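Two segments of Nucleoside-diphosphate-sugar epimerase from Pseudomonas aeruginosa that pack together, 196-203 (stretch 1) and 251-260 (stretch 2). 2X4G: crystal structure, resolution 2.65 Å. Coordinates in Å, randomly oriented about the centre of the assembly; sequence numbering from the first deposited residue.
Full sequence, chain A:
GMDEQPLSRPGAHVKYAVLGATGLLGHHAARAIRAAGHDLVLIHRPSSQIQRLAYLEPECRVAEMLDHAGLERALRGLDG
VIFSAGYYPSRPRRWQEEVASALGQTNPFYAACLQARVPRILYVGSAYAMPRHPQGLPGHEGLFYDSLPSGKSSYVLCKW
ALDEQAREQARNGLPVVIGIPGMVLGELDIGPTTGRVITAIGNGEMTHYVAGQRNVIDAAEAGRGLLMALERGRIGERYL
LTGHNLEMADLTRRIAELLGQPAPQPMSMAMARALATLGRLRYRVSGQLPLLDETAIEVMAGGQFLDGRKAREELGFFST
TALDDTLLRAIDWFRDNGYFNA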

# COMPACT_ATOMS: atom_id res chain seq x y z
N ARG A 196 -17.06 2.23 8.94
CA ARG A 196 -15.76 2.46 9.60
C ARG A 196 -15.53 3.96 9.82
O ARG A 196 -14.73 4.34 10.68
CB ARG A 196 -14.57 1.81 8.85
CG ARG A 196 -14.14 0.45 9.47
CD ARG A 196 -12.99 -0.33 8.73
NE ARG A 196 -13.48 -1.14 7.60
CZ ARG A 196 -12.71 -1.85 6.76
NH1 ARG A 196 -11.39 -1.87 6.89
NH2 ARG A 196 -13.28 -2.54 5.76
N VAL A 197 -16.23 4.82 9.05
CA VAL A 197 -16.15 6.26 9.25
C VAL A 197 -16.59 6.58 10.65
O VAL A 197 -15.96 7.38 11.33
CB VAL A 197 -17.10 7.10 8.36
CG1 VAL A 197 -16.54 8.51 8.23
CG2 VAL A 197 -17.29 6.50 7.02
N ILE A 198 -17.69 5.95 11.05
CA ILE A 198 -18.32 6.23 12.32
C ILE A 198 -17.43 5.76 13.43
O ILE A 198 -17.18 6.49 14.37
CB ILE A 198 -19.70 5.58 12.43
CG1 ILE A 198 -20.70 6.33 11.54
CG2 ILE A 198 -20.16 5.57 13.86
CD1 ILE A 198 -21.90 5.51 11.16
N THR A 199 -16.91 4.55 13.32
CA THR A 199 -16.04 4.02 14.37
C THR A 199 -14.65 4.68 14.37
O THR A 199 -14.09 4.90 15.44
CB THR A 199 -15.94 2.48 14.34
OG1 THR A 199 -15.31 2.05 13.14
CG2 THR A 199 -17.34 1.87 14.43
N ALA A 200 -14.11 5.02 13.21
CA ALA A 200 -12.81 5.68 13.17
C ALA A 200 -12.90 6.99 13.94
O ALA A 200 -12.12 7.24 14.88
CB ALA A 200 -12.36 5.91 11.75
N ILE A 201 -13.87 7.81 13.57
CA ILE A 201 -14.12 9.06 14.27
C ILE A 201 -14.30 8.81 15.78
O ILE A 201 -13.54 9.33 16.58
CB ILE A 201 -15.34 9.77 13.69
CG1 ILE A 201 -15.00 10.33 12.30
CG2 ILE A 201 -15.77 10.90 14.60
CD1 ILE A 201 -16.14 10.97 11.60
N GLY A 202 -15.27 7.99 16.15
CA GLY A 202 -15.56 7.68 17.55
C GLY A 202 -14.36 7.23 18.37
O GLY A 202 -14.24 7.58 19.55
N ASN A 203 -13.46 6.48 17.75
CA ASN A 203 -12.28 5.95 18.44
C ASN A 203 -11.07 6.87 18.34
O ASN A 203 -9.95 6.41 18.55
CB ASN A 203 -11.89 4.58 17.87
CG ASN A 203 -12.87 3.48 18.23
OD1 ASN A 203 -13.48 3.49 19.31
ND2 ASN A 203 -13.01 2.51 17.34
N LEU A 251 -20.56 15.40 6.68
CA LEU A 251 -20.70 14.03 7.18
C LEU A 251 -19.73 13.75 8.33
O LEU A 251 -20.08 13.14 9.35
CB LEU A 251 -20.46 13.03 6.06
CG LEU A 251 -20.50 11.56 6.49
CD1 LEU A 251 -21.87 11.26 7.00
CD2 LEU A 251 -20.08 10.64 5.33
N THR A 252 -18.49 14.16 8.13
CA THR A 252 -17.48 14.11 9.16
C THR A 252 -17.96 14.84 10.39
O THR A 252 -17.81 14.36 11.50
CB THR A 252 -16.21 14.78 8.63
OG1 THR A 252 -15.37 13.76 8.10
CG2 THR A 252 -15.47 15.59 9.69
N ARG A 253 -18.54 16.01 10.17
CA ARG A 253 -18.85 16.90 11.29
C ARG A 253 -20.08 16.42 12.06
O ARG A 253 -20.13 16.56 13.29
CB ARG A 253 -18.99 18.35 10.81
CG ARG A 253 -19.03 19.41 11.93
CD ARG A 253 -19.42 20.80 11.42
NE ARG A 253 -20.36 20.75 10.29
CZ ARG A 253 -21.66 20.47 10.39
NH1 ARG A 253 -22.22 20.21 11.57
NH2 ARG A 253 -22.41 20.43 9.30
N ARG A 254 -21.05 15.84 11.38
CA ARG A 254 -22.27 15.48 12.07
C ARG A 254 -21.99 14.30 12.98
O ARG A 254 -22.39 14.28 14.13
CB ARG A 254 -23.40 15.16 11.09
CG ARG A 254 -23.64 16.25 10.02
CD ARG A 254 -24.65 17.32 10.41
NE ARG A 254 -26.03 16.84 10.39
CZ ARG A 254 -26.73 16.57 9.28
NH1 ARG A 254 -27.99 16.12 9.39
NH2 ARG A 254 -26.18 16.75 8.07
N ILE A 255 -21.27 13.33 12.45
CA ILE A 255 -20.88 12.14 13.20
C ILE A 255 -20.09 12.56 14.42
O ILE A 255 -20.38 12.09 15.50
CB ILE A 255 -20.05 11.16 12.33
CG1 ILE A 255 -20.92 10.56 11.22
CG2 ILE A 255 -19.42 10.05 13.18
CD1 ILE A 255 -20.14 9.90 10.14
N ALA A 256 -19.12 13.45 14.25
CA ALA A 256 -18.39 13.99 15.40
C ALA A 256 -19.33 14.59 16.45
O ALA A 256 -19.27 14.26 17.63
CB ALA A 256 -17.39 15.02 14.97
N GLU A 257 -20.23 15.46 16.01
CA GLU A 257 -21.08 16.18 16.95
C GLU A 257 -21.94 15.22 17.76
O GLU A 257 -22.11 15.40 18.98
CB GLU A 257 -21.92 17.23 16.22
CG GLU A 257 -21.08 18.42 15.74
CD GLU A 257 -21.75 19.26 14.65
OE1 GLU A 257 -22.94 18.99 14.34
OE2 GLU A 257 -21.09 20.18 14.12
N LEU A 258 -22.45 14.19 17.08
CA LEU A 258 -23.28 13.17 17.70
C LEU A 258 -22.50 12.29 18.66
O LEU A 258 -23.04 11.85 19.67
CB LEU A 258 -23.91 12.30 16.63
CG LEU A 258 -24.92 13.01 15.74
CD1 LEU A 258 -25.34 12.09 14.62
CD2 LEU A 258 -26.11 13.48 16.60
N LEU A 259 -21.23 12.03 18.37
CA LEU A 259 -20.40 11.20 19.25
C LEU A 259 -19.80 11.98 20.41
O LEU A 259 -19.13 11.40 21.27
CB LEU A 259 -19.29 10.52 18.46
CG LEU A 259 -19.75 9.46 17.46
CD1 LEU A 259 -18.63 9.10 16.50
CD2 LEU A 259 -20.27 8.23 18.20
N GLY A 260 -20.04 13.29 20.44
CA GLY A 260 -19.43 14.18 21.43
C GLY A 260 -17.93 14.36 21.22
O GLY A 260 -17.20 14.53 22.19

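The helix of 196-202 and the helix running through stretch 2 pack at 55° with their axes 9.6 Å apart at closest approach, and no hydrogen bond crosses between them: the contact rests on the fit of mostly apolar side chains against each other and against backbone. Its main bump is Ile201, which points toward the second helix and sits as a knob in the hollow formed by Thr252, Ile255, Ala256 and Leu259. CD1 of Ile201 lies 3.8 Å from both Ile255 CG2 and the backbone O of Thr252, while CG2 of Ile201 approaches Leu259 CD1 at 3.9 Å and Ala256 CA at 4.1 Å. CG2 of Ile201 rests over the small Ala256, whose CB is 4.4 Å away.

Ile255 answers from the second helix. Its CD1 reaches Ile198 CG1 at 3.9 Å and, more loosely, Val197 CG1 at 4.3 Å; with Ile201, these make three residues of the first helix that it touches. One turn on, Leu259 lays its CD1 against backbone, 3.5 Å from Gly202 CA and 3.7 Å from Ile198 O. Gly202 has no side chain, and an ideal CB there would stand a tight 3.4 Å from Leu259 CD1; the bare backbone accommodates the leucine. Here the two backbones come close, with the CA atoms of Gly202 and Leu259 6.2 Å apart. Away from the contact, Arg253 NH1 forms a salt bridge with Glu257 OE2 at 2.8 Å.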